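Local coordinates for protein alanyl-tRNA synthetase (Aquifex aeolicus, PDB 3G98) that attaches alanine to its cognate tRNA, the C-Ala domain crystallised here bringing the aminoacylation and editing functions together on one tRNA, at residues L11-F16 / D96-A101; N26-L31 / A85-G90; V39-S44 / I50-G55; K67-E72 / K106-G111. All coordinates share one frame; numbering follows the deposited sequence.

Contact 1 of 4, residues L11-F16 / D96-A101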
loop_
_atom_site.group_PDB
_atom_site.type_symbol
_atom_site.label_atom_id
_atom_site.label_comp_id
_atom_site.label_asym_id
_atom_site.label_seq_id
_atom_site.Cartn_x
_atom_site.Cartn_y
_atom_site.Cartn_z
ATOM N N LEU A 11 -6.371 7.039 4.613
ATOM C CA LEU A 11 -5.997 5.842 3.865
ATOM C C LEU A 11 -6.789 5.711 2.570
ATOM O O LEU A 11 -8.017 5.753 2.579
ATOM C CB LEU A 11 -6.180 4.584 4.720
ATOM C CG LEU A 11 -5.877 3.256 4.016
ATOM C CD1 LEU A 11 -4.416 3.176 3.605
ATOM C CD2 LEU A 11 -6.246 2.070 4.913
ATOM N N HIS A 12 -6.068 5.581 1.458
ATOM C CA HIS A 12 -6.666 5.296 0.155
ATOM C C HIS A 12 -6.236 3.894 -0.264
ATOM O O HIS A 12 -5.035 3.583 -0.321
ATOM C CB HIS A 12 -6.207 6.314 -0.897
ATOM C CG HIS A 12 -6.432 7.737 -0.498
ATOM N ND1 HIS A 12 -7.628 8.389 -0.712
ATOM C CD2 HIS A 12 -5.620 8.632 0.115
ATOM C CE1 HIS A 12 -7.543 9.624 -0.247
ATOM N NE2 HIS A 12 -6.335 9.797 0.259
ATOM N N TYR A 13 -7.197 3.033 -0.559
ATOM C CA TYR A 13 -6.842 1.660 -0.871
ATOM C C TYR A 13 -7.763 0.998 -1.862
ATOM O O TYR A 13 -8.942 1.345 -1.983
ATOM C CB TYR A 13 -6.731 0.817 0.408
ATOM C CG TYR A 13 -8.063 0.559 1.078
ATOM C CD1 TYR A 13 -8.808 -0.571 0.764
ATOM C CD2 TYR A 13 -8.582 1.453 2.014
ATOM C CE1 TYR A 13 -10.041 -0.812 1.367
ATOM C CE2 TYR A 13 -9.811 1.222 2.625
ATOM C CZ TYR A 13 -10.531 0.087 2.296
ATOM O OH TYR A 13 -11.749 -0.151 2.894
ATOM N N GLY A 14 -7.217 0.020 -2.569
ATOM C CA GLY A 14 -8.016 -0.738 -3.515
ATOM C C GLY A 14 -7.170 -1.712 -4.290
ATOM O O GLY A 14 -5.953 -1.553 -4.390
ATOM N N VAL A 15 -7.807 -2.736 -4.839
ATOM C CA VAL A 15 -7.085 -3.681 -5.677
ATOM C C VAL A 15 -7.722 -3.671 -7.056
ATOM O O VAL A 15 -8.951 -3.673 -7.182
ATOM C CB VAL A 15 -7.097 -5.115 -5.071
ATOM C CG1 VAL A 15 -8.504 -5.511 -4.659
ATOM C CG2 VAL A 15 -6.515 -6.111 -6.051
ATOM N N PHE A 16 -6.879 -3.602 -8.083
ATOM C CA PHE A 16 -7.326 -3.475 -9.456
ATOM C C PHE A 16 -6.997 -4.763 -10.193
ATOM O O PHE A 16 -6.141 -5.522 -9.765
ATOM C CB PHE A 16 -6.597 -2.310 -10.139
ATOM C CG PHE A 16 -6.836 -0.973 -9.489
ATOM C CD1 PHE A 16 -6.009 -0.520 -8.470
ATOM C CD2 PHE A 16 -7.888 -0.172 -9.898
ATOM C CE1 PHE A 16 -6.226 0.715 -7.873
ATOM C CE2 PHE A 16 -8.118 1.066 -9.304
ATOM C CZ PHE A 16 -7.286 1.509 -8.287
ATOM N N ASP A 96 -6.086 -13.174 -3.080
ATOM C CA ASP A 96 -7.331 -13.243 -2.311
ATOM C C ASP A 96 -7.180 -12.713 -0.893
ATOM O O ASP A 96 -8.166 -12.572 -0.166
ATOM C CB ASP A 96 -7.853 -14.676 -2.266
ATOM C CG ASP A 96 -8.406 -15.126 -3.592
ATOM O OD1 ASP A 96 -8.716 -14.260 -4.440
ATOM O OD2 ASP A 96 -8.529 -16.351 -3.787
ATOM N N LYS A 97 -5.947 -12.422 -0.498
ATOM C CA LYS A 97 -5.683 -11.973 0.861
ATOM C C LYS A 97 -5.565 -10.449 0.997
ATOM O O LYS A 97 -5.158 -9.946 2.039
ATOM C CB LYS A 97 -4.452 -12.679 1.426
ATOM C CG LYS A 97 -4.703 -14.160 1.726
ATOM C CD LYS A 97 -3.522 -14.810 2.442
ATOM C CE LYS A 97 -3.387 -14.335 3.892
ATOM N NZ LYS A 97 -2.038 -14.672 4.471
ATOM N N PHE A 98 -5.960 -9.715 -0.036
ATOM C CA PHE A 98 -5.907 -8.251 0.032
ATOM C C PHE A 98 -6.749 -7.641 1.165
ATOM O O PHE A 98 -6.269 -6.766 1.886
ATOM C CB PHE A 98 -6.277 -7.617 -1.312
ATOM C CG PHE A 98 -6.215 -6.110 -1.311
ATOM C CD1 PHE A 98 -7.378 -5.352 -1.209
ATOM C CD2 PHE A 98 -4.999 -5.455 -1.419
ATOM C CE1 PHE A 98 -7.326 -3.964 -1.217
ATOM C CE2 PHE A 98 -4.936 -4.060 -1.424
ATOM C CZ PHE A 98 -6.106 -3.318 -1.324
ATOM N N PRO A 99 -8.009 -8.086 1.319
ATOM C CA PRO A 99 -8.808 -7.545 2.425
ATOM C C PRO A 99 -8.124 -7.717 3.788
ATOM O O PRO A 99 -8.175 -6.817 4.632
ATOM C CB PRO A 99 -10.104 -8.358 2.351
ATOM C CG PRO A 99 -10.196 -8.798 0.931
ATOM C CD PRO A 99 -8.776 -9.046 0.504
ATOM N N GLU A 100 -7.486 -8.865 3.998
ATOM C CA GLU A 100 -6.780 -9.135 5.245
ATOM C C GLU A 100 -5.546 -8.227 5.391
ATOM O O GLU A 100 -5.218 -7.764 6.493
ATOM C CB GLU A 100 -6.390 -10.611 5.319
ATOM C CG GLU A 100 -7.565 -11.574 5.557
ATOM C CD GLU A 100 -8.533 -11.721 4.375
ATOM O OE1 GLU A 100 -8.164 -11.435 3.211
ATOM O OE2 GLU A 100 -9.686 -12.134 4.618
ATOM N N ALA A 101 -4.868 -7.964 4.280
ATOM C CA ALA A 101 -3.734 -7.031 4.285
ATOM C C ALA A 101 -4.193 -5.615 4.644
ATOM O O ALA A 101 -3.496 -4.890 5.370
ATOM C CB ALA A 101 -3.020 -7.037 2.927
#
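A first torsion of -179° sets CG of F98 trans to its backbone N and sends the ring from the first turn of helix 98-110 onto V15 and its neighbours in strand 9-17. The chi1 of V15, 48°, tucks CG1 between that residue's own N and carbonyl carbon, where it bears on the incoming ring. The arrangement is that of a helix packed on one face of a mixed beta-sheet in an alpha/beta fold, and on the helix side the ring of F98 carries the contact.

V15 lies over one face of this ring. Its CB sits 3.9 Å from the F98 centroid and 11° off the ring normal, a CH-pi contact centred on the face. Beside it, V15 CG1 reaches to 3.6 Å from F98 CD1, the two side chains passing each other in opposite directions. Y13 offers the edge of its own ring: its CD1 is 4.2 Å from F98 CE1, a looser apolar touch.

Deeper in the fold, F98 also meets the ring of F41 and the side chain of A43, both on strand 38-46, so the strand 9-17 contact is one border of a larger apolar patch. The helix turn bearing F98 is closed by the bond from A101 N to K97 O (3.0 Å), K97 occupying the N-cap position. Were F98 an alanine, V15 CB would probably lose its aromatic face and a gap would open between helix and strand. At the far end of the ring, F98 CZ rests on the main chain, 3.5 Å from both C and O of G14.

Contact 2 of 4, residues N26-L31 / A85-G90; sequences NLADML and ADLAQG
L87, at the start of strand 87-92, reaches across to helix 21-31 and places its two methyl groups against two successive helix residues. CD1 lies 4.4 Å from CB of A28, and CD2 comes to 4.3 Å from CB of D29. The chi1 of L87, -169°, carries CG away from its backbone N and toward the helix, so the fork of the leucine bridges a backbone separation of 7.3 Å between CA of D29 and CA of L87.

The better packed half is the A28 side. The buried methyl of A28 is also touched by V40, I42 and V53 of the central strands, and L87 itself rests on V53. This is a helix packed on a sheet face, with L87 at the border of the apolar layer between them. At D29 the packing gives way to polar surroundings. There L87 CD2 meets only the CB of a partly exposed residue, and the carboxylate is engaged elsewhere, in a salt bridge from D29 OD1 to R32 NH2.

R32, outside both segments, joins them indirectly, its NH1 being salt-bridged to D86 OD2. One guanidinium thus stands between two carboxylates, D29 OD1 and D86 OD2 being 6.0 Å apart. Further along the strand Q89 also turns to the helix, accepting a bond from R25 NH1.

The direct meeting of the segments is therefore apolar and modest in extent, while polar ties run beside it. The positive charge of R32 probably offsets the like charges of D29 and D86 and helps to hold the helix end near the start of the strand.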
loop_
_atom_site.group_PDB
_atom_site.type_symbol
_atom_site.label_atom_id
_atom_site.label_comp_id
_atom_site.label_asym_id
_atom_site.label_seq_id
_atom_site.Cartn_x
_atom_site.Cartn_y
_atom_site.Cartn_z
ATOM N N ASN A 26 3.158 4.437 -10.277
ATOM C CA ASN A 26 2.965 5.823 -10.675
ATOM C C ASN A 26 1.645 6.377 -10.113
ATOM O O ASN A 26 1.579 7.529 -9.679
ATOM C CB ASN A 26 3.040 5.962 -12.195
ATOM C CG ASN A 26 4.451 5.748 -12.734
ATOM O OD1 ASN A 26 4.634 5.475 -13.921
ATOM N ND2 ASN A 26 5.456 5.863 -11.857
ATOM N N LEU A 27 0.610 5.541 -10.095
ATOM C CA LEU A 27 -0.678 5.935 -9.527
ATOM C C LEU A 27 -0.576 6.215 -8.026
ATOM O O LEU A 27 -1.105 7.222 -7.532
ATOM C CB LEU A 27 -1.741 4.863 -9.806
ATOM C CG LEU A 27 -3.169 5.095 -9.289
ATOM C CD1 LEU A 27 -3.753 6.404 -9.816
ATOM C CD2 LEU A 27 -4.072 3.934 -9.669
ATOM N N ALA A 28 0.107 5.327 -7.303
ATOM C CA ALA A 28 0.284 5.500 -5.869
ATOM C C ALA A 28 1.063 6.774 -5.590
ATOM O O ALA A 28 0.732 7.526 -4.678
ATOM C CB ALA A 28 0.996 4.304 -5.276
ATOM N N ASP A 29 2.097 7.012 -6.393
ATOM C CA ASP A 29 2.920 8.205 -6.252
ATOM C C ASP A 29 2.058 9.464 -6.376
ATOM O O ASP A 29 2.145 10.369 -5.546
ATOM C CB ASP A 29 4.048 8.159 -7.295
ATOM C CG ASP A 29 4.933 9.390 -7.277
ATOM O OD1 ASP A 29 5.220 9.938 -6.193
ATOM O OD2 ASP A 29 5.361 9.797 -8.370
ATOM N N MET A 30 1.209 9.509 -7.397
ATOM C CA MET A 30 0.340 10.669 -7.611
ATOM C C MET A 30 -0.645 10.876 -6.464
ATOM O O MET A 30 -0.844 11.998 -5.999
ATOM C CB MET A 30 -0.434 10.524 -8.917
ATOM C CG MET A 30 0.418 10.712 -10.150
ATOM S SD MET A 30 -0.618 10.857 -11.604
ATOM C CE MET A 30 -1.487 9.293 -11.524
ATOM N N LEU A 31 -1.265 9.788 -6.019
ATOM C CA LEU A 31 -2.260 9.861 -4.953
ATOM C C LEU A 31 -1.736 10.340 -3.595
ATOM O O LEU A 31 -2.510 10.892 -2.810
ATOM C CB LEU A 31 -2.970 8.517 -4.783
ATOM C CG LEU A 31 -3.886 8.083 -5.923
ATOM C CD1 LEU A 31 -4.341 6.638 -5.691
ATOM C CD2 LEU A 31 -5.073 9.024 -6.023
ATOM N N ALA A 85 11.227 5.122 2.496
ATOM C CA ALA A 85 10.250 5.408 3.540
ATOM C C ALA A 85 8.943 5.998 2.999
ATOM O O ALA A 85 7.896 5.865 3.631
ATOM C CB ALA A 85 10.858 6.327 4.613
ATOM N N ASP A 86 8.999 6.652 1.839
ATOM C CA ASP A 86 7.800 7.313 1.319
ATOM C C ASP A 86 7.096 6.530 0.216
ATOM O O ASP A 86 5.934 6.807 -0.087
ATOM C CB ASP A 86 8.104 8.740 0.853
ATOM C CG ASP A 86 9.027 8.777 -0.350
ATOM O OD1 ASP A 86 10.123 8.174 -0.285
ATOM O OD2 ASP A 86 8.655 9.410 -1.363
ATOM N N LEU A 87 7.796 5.554 -0.361
ATOM C CA LEU A 87 7.259 4.749 -1.460
ATOM C C LEU A 87 7.972 3.395 -1.580
ATOM O O LEU A 87 9.191 3.316 -1.803
ATOM C CB LEU A 87 7.350 5.517 -2.781
ATOM C CG LEU A 87 6.614 4.952 -4.003
ATOM C CD1 LEU A 87 5.101 4.959 -3.789
ATOM C CD2 LEU A 87 6.981 5.721 -5.270
ATOM N N ALA A 88 7.195 2.329 -1.453
ATOM C CA ALA A 88 7.743 0.966 -1.502
ATOM C C ALA A 88 6.797 0.043 -2.276
ATOM O O ALA A 88 5.618 0.345 -2.424
ATOM C CB ALA A 88 7.966 0.446 -0.089
ATOM N N GLN A 89 7.314 -1.084 -2.766
ATOM C CA GLN A 89 6.549 -1.945 -3.666
ATOM C C GLN A 89 6.982 -3.398 -3.512
ATOM O O GLN A 89 8.115 -3.677 -3.109
ATOM C CB GLN A 89 6.740 -1.464 -5.117
ATOM C CG GLN A 89 6.073 -2.299 -6.210
ATOM C CD GLN A 89 5.981 -1.540 -7.538
ATOM O OE1 GLN A 89 6.811 -0.675 -7.827
ATOM N NE2 GLN A 89 4.962 -1.852 -8.337
ATOM N N GLY A 90 6.082 -4.322 -3.831
ATOM C CA GLY A 90 6.405 -5.745 -3.739
ATOM C C GLY A 90 5.483 -6.618 -4.572
ATOM O O GLY A 90 4.506 -6.139 -5.167
#

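Contact 3 of 4, residues V39-S44 / I50-G55; sequences VVFIAS and INFVIG
I54 and F41 face each other across a non-hydrogen-bonded pair of the antiparallel hairpin formed by strands 38-46 and 49-56, and the delta methyl of I54 fills the angle at the root of the phenylalanine. With CG1 of I54 beside its backbone N, anti to the carbonyl carbon (chi1 -62°), CD1 leans over to F41, 3.3 Å from F41 CD1 and 3.6 Å from F41 CB. Farther out along the same side of the ring, F41 CE1 comes 4.0 Å from F52 CB.

Small A43 makes the hollow. Into it go I50 CD1, 3.7 Å from A43 CB, and F52 CB, while the ring of F52 leads away toward I70. On the reverse face V40 looks across at bare G55. With an alanine for F41, I54 CD1 would probably lose its nearest neighbour across the hairpin and a gap would be left under helix 98-110, whose A101, V102 and L105 touch this ring.

Six backbone hydrogen bonds satisfy alternate residues; F41 and A43 turn theirs to strand 9-17, F52 and I54 to strand 87-92. The F41, A43, F52 and I54 face is thus apolar, whereas the other ends in polar S44 and N51, bonded to V19 O and Q89 NE2.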
loop_
_atom_site.group_PDB
_atom_site.type_symbol
_atom_site.label_atom_id
_atom_site.label_comp_id
_atom_site.label_asym_id
_atom_site.label_seq_id
_atom_site.Cartn_x
_atom_site.Cartn_y
_atom_site.Cartn_z
ATOM N N VAL A 39 -1.924 8.008 3.081
ATOM C CA VAL A 39 -1.301 6.698 2.992
ATOM C C VAL A 39 -2.048 5.965 1.883
ATOM O O VAL A 39 -3.272 5.869 1.907
ATOM C CB VAL A 39 -1.418 5.891 4.321
ATOM C CG1 VAL A 39 -0.725 4.531 4.185
ATOM C CG2 VAL A 39 -0.831 6.672 5.505
ATOM N N VAL A 40 -1.318 5.462 0.898
ATOM C CA VAL A 40 -1.946 4.809 -0.249
ATOM C C VAL A 40 -1.500 3.361 -0.290
ATOM O O VAL A 40 -0.298 3.075 -0.299
ATOM C CB VAL A 40 -1.534 5.497 -1.564
ATOM C CG1 VAL A 40 -2.190 4.821 -2.764
ATOM C CG2 VAL A 40 -1.851 6.989 -1.507
ATOM N N PHE A 41 -2.460 2.441 -0.289
ATOM C CA PHE A 41 -2.139 1.022 -0.406
ATOM C C PHE A 41 -2.948 0.450 -1.546
ATOM O O PHE A 41 -4.138 0.178 -1.406
ATOM C CB PHE A 41 -2.425 0.302 0.920
ATOM C CG PHE A 41 -2.241 -1.199 0.878
ATOM C CD1 PHE A 41 -1.173 -1.782 0.195
ATOM C CD2 PHE A 41 -3.127 -2.027 1.558
ATOM C CE1 PHE A 41 -1.007 -3.171 0.182
ATOM C CE2 PHE A 41 -2.959 -3.403 1.557
ATOM C CZ PHE A 41 -1.899 -3.975 0.857
ATOM N N ILE A 42 -2.315 0.299 -2.701
ATOM C CA ILE A 42 -3.048 -0.218 -3.848
ATOM C C ILE A 42 -2.350 -1.443 -4.397
ATOM O O ILE A 42 -1.148 -1.640 -4.201
ATOM C CB ILE A 42 -3.271 0.834 -4.959
ATOM C CG1 ILE A 42 -1.935 1.365 -5.486
ATOM C CG2 ILE A 42 -4.172 1.964 -4.451
ATOM C CD1 ILE A 42 -2.079 2.364 -6.639
ATOM N N ALA A 43 -3.122 -2.271 -5.076
ATOM C CA ALA A 43 -2.610 -3.538 -5.548
ATOM C C ALA A 43 -3.195 -3.835 -6.918
ATOM O O ALA A 43 -4.221 -3.259 -7.310
ATOM C CB ALA A 43 -2.966 -4.635 -4.572
ATOM N N SER A 44 -2.532 -4.734 -7.641
ATOM C CA SER A 44 -3.022 -5.184 -8.936
ATOM C C SER A 44 -2.977 -6.695 -8.973
ATOM O O SER A 44 -1.924 -7.299 -8.747
ATOM C CB SER A 44 -2.160 -4.635 -10.059
ATOM O OG SER A 44 -2.558 -5.182 -11.311
ATOM N N ILE A 50 -0.171 -11.118 -7.239
ATOM C CA ILE A 50 -0.561 -9.770 -6.863
ATOM C C ILE A 50 0.673 -8.873 -6.648
ATOM O O ILE A 50 1.645 -9.255 -5.993
ATOM C CB ILE A 50 -1.498 -9.780 -5.620
ATOM C CG1 ILE A 50 -1.932 -8.366 -5.237
ATOM C CG2 ILE A 50 -0.824 -10.477 -4.422
ATOM C CD1 ILE A 50 -3.143 -8.358 -4.307
ATOM N N ASN A 51 0.631 -7.692 -7.243
ATOM C CA ASN A 51 1.670 -6.691 -7.048
ATOM C C ASN A 51 1.064 -5.573 -6.217
ATOM O O ASN A 51 -0.101 -5.240 -6.395
ATOM C CB ASN A 51 2.156 -6.165 -8.407
ATOM C CG ASN A 51 3.312 -5.185 -8.280
ATOM O OD1 ASN A 51 3.118 -4.018 -7.951
ATOM N ND2 ASN A 51 4.526 -5.659 -8.561
ATOM N N PHE A 52 1.846 -4.999 -5.310
ATOM C CA PHE A 52 1.293 -4.005 -4.406
ATOM C C PHE A 52 2.281 -2.881 -4.085
ATOM O O PHE A 52 3.500 -3.065 -4.133
ATOM C CB PHE A 52 0.777 -4.673 -3.121
ATOM C CG PHE A 52 1.760 -5.605 -2.489
ATOM C CD1 PHE A 52 1.850 -6.933 -2.908
ATOM C CD2 PHE A 52 2.620 -5.155 -1.495
ATOM C CE1 PHE A 52 2.759 -7.800 -2.343
ATOM C CE2 PHE A 52 3.549 -6.017 -0.922
ATOM C CZ PHE A 52 3.619 -7.346 -1.348
ATOM N N VAL A 53 1.731 -1.720 -3.753
ATOM C CA VAL A 53 2.526 -0.530 -3.497
ATOM C C VAL A 53 1.989 0.192 -2.266
ATOM O O VAL A 53 0.777 0.255 -2.044
ATOM C CB VAL A 53 2.445 0.452 -4.681
ATOM C CG1 VAL A 53 3.126 1.788 -4.332
ATOM C CG2 VAL A 53 3.044 -0.169 -5.963
ATOM N N ILE A 54 2.901 0.739 -1.480
ATOM C CA ILE A 54 2.554 1.646 -0.392
ATOM C C ILE A 54 3.251 2.963 -0.678
ATOM O O ILE A 54 4.471 3.000 -0.856
ATOM C CB ILE A 54 3.032 1.118 0.979
ATOM C CG1 ILE A 54 2.372 -0.219 1.319
ATOM C CG2 ILE A 54 2.734 2.150 2.082
ATOM C CD1 ILE A 54 1.039 -0.086 1.983
ATOM N N GLY A 55 2.467 4.032 -0.768
ATOM C CA GLY A 55 3.022 5.377 -0.908
ATOM C C GLY A 55 2.467 6.241 0.202
ATOM O O GLY A 55 1.286 6.139 0.533
#

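Contact 4 of 4, residues K67-E72 / K106-G111; sequences KEVIRE and KEILSG
I108 of helix 98-110 makes the apolar bridge to helix 66-76, meeting V69 and E72 one turn apart. Its CG2 is 4.4 Å from CG2 of V69, a loose methyl-to-methyl touch. The closer meeting is of mixed character: CD1 of I108 lies against the acid group of E72, 3.4 Å from OE1 and 3.5 Å from CD, and also 3.8 Å from E72 CB. CG of E72 lies beside its backbone N, anti to the carbonyl carbon (chi1 -64°), and the chain, extended beyond it, crosses I108 obliquely, so that the isoleucine partly shields one side of the carboxylate.

The side-chain hydrogen bonds between residues of these segments are local to each one. R71 folds back so that NH2 bonds to K67 O at 2.8 Å, the oxygen lying in the guanidinium plane although the donor stands above the carbonyl plane. Near the C-terminus, E107 O is gripped twice from the same face of its plane, by G111 N and, at 3.1 Å, by the hydroxyl of S110.

Two helices thus lie side by side on one face of the sheet, I70 turned onto I54 and L109 onto F9, as in a layered alpha/beta fold.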
loop_
_atom_site.group_PDB
_atom_site.type_symbol
_atom_site.label_atom_id
_atom_site.label_comp_id
_atom_site.label_asym_id
_atom_site.label_seq_id
_atom_site.Cartn_x
_atom_site.Cartn_y
_atom_site.Cartn_z
ATOM N N LYS A 67 8.937 1.389 3.991
ATOM C CA LYS A 67 9.921 0.311 4.064
ATOM C C LYS A 67 9.462 -0.798 5.008
ATOM O O LYS A 67 9.569 -1.984 4.685
ATOM C CB LYS A 67 11.268 0.854 4.562
ATOM C CG LYS A 67 12.282 1.210 3.491
ATOM C CD LYS A 67 13.629 1.575 4.137
ATOM C CE LYS A 67 14.795 1.212 3.235
ATOM N NZ LYS A 67 16.100 1.583 3.837
ATOM N N GLU A 68 8.979 -0.409 6.189
ATOM C CA GLU A 68 8.537 -1.373 7.188
ATOM C C GLU A 68 7.193 -1.961 6.783
ATOM O O GLU A 68 7.006 -3.176 6.754
ATOM C CB GLU A 68 8.376 -0.703 8.553
ATOM C CG GLU A 68 9.620 -0.023 9.083
ATOM C CD GLU A 68 9.401 0.561 10.462
ATOM O OE1 GLU A 68 8.583 -0.006 11.220
ATOM O OE2 GLU A 68 10.047 1.579 10.787
ATOM N N VAL A 69 6.264 -1.073 6.473
ATOM C CA VAL A 69 4.879 -1.438 6.224
ATOM C C VAL A 69 4.711 -2.338 4.997
ATOM O O VAL A 69 3.845 -3.205 4.977
ATOM C CB VAL A 69 4.018 -0.173 6.076
ATOM C CG1 VAL A 69 2.565 -0.542 5.835
ATOM C CG2 VAL A 69 4.141 0.681 7.324
ATOM N N ILE A 70 5.534 -2.130 3.978
ATOM C CA ILE A 70 5.411 -2.934 2.762
ATOM C C ILE A 70 5.687 -4.398 3.100
ATOM O O ILE A 70 5.040 -5.296 2.588
ATOM C CB ILE A 70 6.336 -2.435 1.633
ATOM C CG1 ILE A 70 5.938 -3.047 0.283
ATOM C CG2 ILE A 70 7.804 -2.717 1.952
ATOM C CD1 ILE A 70 4.635 -2.510 -0.285
ATOM N N ARG A 71 6.635 -4.631 3.998
ATOM C CA ARG A 71 6.979 -5.992 4.379
ATOM C C ARG A 71 5.898 -6.655 5.225
ATOM O O ARG A 71 5.698 -7.875 5.143
ATOM C CB ARG A 71 8.315 -6.010 5.123
ATOM C CG ARG A 71 9.508 -5.710 4.222
ATOM C CD ARG A 71 10.756 -5.496 5.052
ATOM N NE ARG A 71 11.955 -5.541 4.222
ATOM C CZ ARG A 71 12.478 -4.490 3.602
ATOM N NH1 ARG A 71 13.578 -4.631 2.869
ATOM N NH2 ARG A 71 11.904 -3.298 3.718
ATOM N N GLU A 72 5.202 -5.857 6.032
ATOM C CA GLU A 72 4.102 -6.368 6.862
ATOM C C GLU A 72 2.885 -6.798 6.033
ATOM O O GLU A 72 2.371 -7.908 6.208
ATOM C CB GLU A 72 3.715 -5.354 7.944
ATOM C CG GLU A 72 4.861 -5.106 8.936
ATOM C CD GLU A 72 4.591 -3.985 9.924
ATOM O OE1 GLU A 72 4.644 -2.802 9.521
ATOM O OE2 GLU A 72 4.351 -4.288 11.114
ATOM N N LYS A 106 -4.638 -1.041 8.539
ATOM C CA LYS A 106 -5.407 -0.138 9.382
ATOM C C LYS A 106 -4.996 -0.289 10.834
ATOM O O LYS A 106 -4.907 0.694 11.567
ATOM C CB LYS A 106 -6.910 -0.376 9.231
ATOM C CG LYS A 106 -7.457 0.054 7.881
ATOM C CD LYS A 106 -8.936 -0.266 7.787
ATOM C CE LYS A 106 -9.476 -0.012 6.394
ATOM N NZ LYS A 106 -10.957 -0.249 6.343
ATOM N N GLU A 107 -4.741 -1.523 11.251
ATOM C CA GLU A 107 -4.309 -1.776 12.625
ATOM C C GLU A 107 -2.930 -1.174 12.857
ATOM O O GLU A 107 -2.637 -0.645 13.934
ATOM C CB GLU A 107 -4.284 -3.277 12.906
ATOM C CG GLU A 107 -3.867 -3.614 14.329
ATOM C CD GLU A 107 -4.831 -3.050 15.350
ATOM O OE1 GLU A 107 -5.911 -3.651 15.536
ATOM O OE2 GLU A 107 -4.513 -2.007 15.964
ATOM N N ILE A 108 -2.081 -1.252 11.837
ATOM C CA ILE A 108 -0.760 -0.657 11.921
ATOM C C ILE A 108 -0.866 0.860 12.058
ATOM O O ILE A 108 -0.234 1.455 12.930
ATOM C CB ILE A 108 0.115 -1.029 10.713
ATOM C CG1 ILE A 108 0.602 -2.477 10.839
ATOM C CG2 ILE A 108 1.309 -0.074 10.599
ATOM C CD1 ILE A 108 1.264 -3.018 9.574
ATOM N N LEU A 109 -1.686 1.477 11.216
ATOM C CA LEU A 109 -1.852 2.928 11.239
ATOM C C LEU A 109 -2.456 3.451 12.537
ATOM O O LEU A 109 -2.170 4.575 12.950
ATOM C CB LEU A 109 -2.713 3.383 10.062
ATOM C CG LEU A 109 -2.077 3.196 8.684
ATOM C CD1 LEU A 109 -3.022 3.763 7.612
ATOM C CD2 LEU A 109 -0.698 3.842 8.614
ATOM N N SER A 110 -3.315 2.650 13.162
ATOM C CA SER A 110 -3.938 3.042 14.430
ATOM C C SER A 110 -3.021 2.780 15.631
ATOM O O SER A 110 -3.144 3.428 16.671
ATOM C CB SER A 110 -5.277 2.325 14.616
ATOM O OG SER A 110 -5.085 0.969 14.980
ATOM N N GLY A 111 -2.105 1.827 15.481
ATOM C CA GLY A 111 -1.159 1.475 16.540
ATOM C C GLY A 111 -1.756 0.523 17.558
ATOM O O GLY A 111 -2.878 0.047 17.377
ATOM O OXT GLY A 111 -1.144 0.206 18.583
#

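Contact 3 is the middle of the fold, its centre about 3 Å from that of the chain, and the other three are arranged around it. Contact 1 lies about 8 Å away, centre to centre, and joins it through neighbouring strands, H12 O and F41 N being 2.8 Å apart. Contact 2, its centre about 7 Å from that of contact 3, adjoins the opposite strand of the hairpin, with A88 N 2.9 Å from I54 O. Contacts 1 and 4 share helix 98-110, and I70 carries contact 4 onto the hairpin, its CD1 3.5 Å from F52 CD2. Helix 21-31 of contact 2 covers the V53 face, whereas helices 66-76 and 98-110 cover the F41 face, giving an alpha/beta/alpha sandwich.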